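Local coordinates for Afp3 (Serratia entomophila, PDB 6RBN), which probably builds part of the contractile sheath that surrounds the inner tube of the anti-feeding prophage, a phage-tail-like injection system, at residues Y207-E212 / N320-F325. Residues are numbered along the deposited sequence; the frame is centred on the assembly and turned at random.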
loop_
_atom_site.group_PDB
_atom_site.type_symbol
_atom_site.label_atom_id
_atom_site.label_comp_id
_atom_site.label_asym_id
_atom_site.label_seq_id
_atom_site.Cartn_x
_atom_site.Cartn_y
_atom_site.Cartn_z
ATOM N N TYR D 207 33.818 58.630 34.295
ATOM C CA TYR D 207 33.713 57.958 35.592
ATOM C C TYR D 207 34.564 58.726 36.593
ATOM O O TYR D 207 35.788 58.782 36.451
ATOM C CB TYR D 207 34.152 56.499 35.494
ATOM C CG TYR D 207 33.187 55.645 34.712
ATOM C CD1 TYR D 207 32.088 55.062 35.328
ATOM C CD2 TYR D 207 33.347 55.453 33.348
ATOM C CE1 TYR D 207 31.198 54.291 34.613
ATOM C CE2 TYR D 207 32.457 54.690 32.625
ATOM C CZ TYR D 207 31.382 54.114 33.263
ATOM O OH TYR D 207 30.497 53.348 32.546
ATOM N N TYR D 208 33.925 59.314 37.607
ATOM C CA TYR D 208 34.602 60.328 38.411
ATOM C C TYR D 208 35.621 59.834 39.444
ATOM O O TYR D 208 36.782 60.252 39.340
ATOM C CB TYR D 208 33.569 61.249 39.077
ATOM C CG TYR D 208 34.133 62.107 40.187
ATOM C CD1 TYR D 208 35.029 63.129 39.927
ATOM C CD2 TYR D 208 33.736 61.906 41.499
ATOM C CE1 TYR D 208 35.541 63.901 40.949
ATOM C CE2 TYR D 208 34.235 62.681 42.523
ATOM C CZ TYR D 208 35.133 63.679 42.242
ATOM O OH TYR D 208 35.631 64.456 43.261
ATOM N N PRO D 209 35.291 59.004 40.446
ATOM C CA PRO D 209 36.208 58.887 41.591
ATOM C C PRO D 209 37.428 58.035 41.275
ATOM O O PRO D 209 37.321 56.941 40.720
ATOM C CB PRO D 209 35.347 58.215 42.670
ATOM C CG PRO D 209 33.950 58.282 42.170
ATOM C CD PRO D 209 34.101 58.168 40.693
ATOM N N ASN D 210 38.600 58.569 41.613
ATOM C CA ASN D 210 39.814 57.772 41.565
ATOM C C ASN D 210 39.757 56.683 42.623
ATOM O O ASN D 210 39.228 56.875 43.721
ATOM C CB ASN D 210 41.053 58.638 41.780
ATOM C CG ASN D 210 41.400 59.469 40.570
ATOM O OD1 ASN D 210 41.334 58.995 39.440
ATOM N ND2 ASN D 210 41.787 60.714 40.800
ATOM N N VAL D 211 40.301 55.525 42.280
ATOM C CA VAL D 211 40.141 54.321 43.078
ATOM C C VAL D 211 41.509 53.925 43.614
ATOM O O VAL D 211 42.477 53.846 42.849
ATOM C CB VAL D 211 39.512 53.192 42.245
ATOM C CG1 VAL D 211 39.263 52.024 43.100
ATOM C CG2 VAL D 211 38.212 53.656 41.618
ATOM N N GLU D 212 41.592 53.681 44.918
ATOM C CA GLU D 212 42.866 53.506 45.599
ATOM C C GLU D 212 43.180 52.033 45.823
ATOM O O GLU D 212 42.302 51.242 46.175
ATOM C CB GLU D 212 42.869 54.249 46.934
ATOM C CG GLU D 212 42.846 55.755 46.777
ATOM C CD GLU D 212 42.840 56.475 48.101
ATOM O OE1 GLU D 212 42.716 55.797 49.142
ATOM O OE2 GLU D 212 42.961 57.716 48.104
ATOM N N ASN D 320 28.678 59.315 36.294
ATOM C CA ASN D 320 28.674 57.868 36.562
ATOM C C ASN D 320 29.569 57.503 37.753
ATOM O O ASN D 320 30.626 56.891 37.614
ATOM C CB ASN D 320 29.082 57.083 35.314
ATOM C CG ASN D 320 28.106 57.248 34.182
ATOM O OD1 ASN D 320 26.901 57.305 34.393
ATOM N ND2 ASN D 320 28.621 57.323 32.964
ATOM N N VAL D 321 29.122 57.936 38.924
ATOM C CA VAL D 321 29.930 57.875 40.134
ATOM C C VAL D 321 30.118 56.429 40.592
ATOM O O VAL D 321 29.188 55.624 40.604
ATOM C CB VAL D 321 29.270 58.733 41.226
ATOM C CG1 VAL D 321 30.050 58.669 42.495
ATOM C CG2 VAL D 321 29.137 60.167 40.755
ATOM N N ILE D 322 31.356 56.094 40.954
ATOM C CA ILE D 322 31.672 54.871 41.685
ATOM C C ILE D 322 31.313 55.103 43.147
ATOM O O ILE D 322 31.961 55.902 43.831
ATOM C CB ILE D 322 33.158 54.506 41.549
ATOM C CG1 ILE D 322 33.581 54.450 40.083
ATOM C CG2 ILE D 322 33.429 53.181 42.228
ATOM C CD1 ILE D 322 32.877 53.406 39.287
ATOM N N ARG D 323 30.293 54.408 43.633
ATOM C CA ARG D 323 29.793 54.589 44.987
ATOM C C ARG D 323 30.269 53.463 45.891
ATOM O O ARG D 323 30.636 52.379 45.434
ATOM C CB ARG D 323 28.263 54.642 45.002
ATOM C CG ARG D 323 27.673 55.849 44.318
ATOM C CD ARG D 323 27.901 57.099 45.132
ATOM N NE ARG D 323 27.259 57.014 46.438
ATOM C CZ ARG D 323 25.995 57.351 46.671
ATOM N NH1 ARG D 323 25.237 57.804 45.687
ATOM N NH2 ARG D 323 25.493 57.241 47.890
ATOM N N HIS D 324 30.258 53.735 47.191
ATOM C CA HIS D 324 30.562 52.735 48.203
ATOM C C HIS D 324 29.305 52.405 48.988
ATOM O O HIS D 324 28.682 53.293 49.578
ATOM C CB HIS D 324 31.658 53.210 49.157
ATOM C CG HIS D 324 32.103 52.160 50.127
ATOM N ND1 HIS D 324 31.460 51.931 51.323
ATOM C CD2 HIS D 324 33.123 51.272 50.073
ATOM C CE1 HIS D 324 32.064 50.948 51.964
ATOM N NE2 HIS D 324 33.078 50.530 51.229
ATOM N N PHE D 325 28.933 51.132 48.988
ATOM C CA PHE D 325 27.852 50.616 49.811
ATOM C C PHE D 325 28.451 49.671 50.840
ATOM O O PHE D 325 29.357 48.897 50.516
ATOM C CB PHE D 325 26.808 49.904 48.955
ATOM C CG PHE D 325 26.080 50.818 48.017
ATOM C CD1 PHE D 325 25.036 51.604 48.466
ATOM C CD2 PHE D 325 26.450 50.900 46.687
ATOM C CE1 PHE D 325 24.369 52.450 47.606
ATOM C CE2 PHE D 325 25.789 51.745 45.825
ATOM C CZ PHE D 325 24.747 52.520 46.286
#
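Two bumps on 207-212, the Y207 ring and the P209 ring, press one after the other against N320-I322 as the two segments run side by side in the same direction before they diverge. Y207 has CG anti to its carbonyl carbon (chi1 -70°), which swings the ring across to N320: CE1 lies 3.6 Å from N320 CB. The N320 amide crosses obliquely, its plane 41° from the ring, and ND2 sits over one face near the rim. That ND2 hydrogen-bonds to R336 O, while Y207 OH hydrogen-bonds with Y278 OH of helix 271-284. No hydrogen bond links the two segments; they meet by van der Waals fit alone, within the fold of a phage-type tail sheath protein, where 320-325 lies in the subtilisin-like region. P209 then plugs the next hollow, edged by V321 and I322: its CD rests 3.5 Å from I322 N. P209 CG meets V321 CG1 at 3.9 Å. V321 holds CG1 anti to its backbone N (chi1 179°), which sets that methyl against the proline. I322 reaches back with CD1, obliquely placed to the Y207 ring and 4.4 Å from Y207 CD1; I274 and V332 touch both side chains.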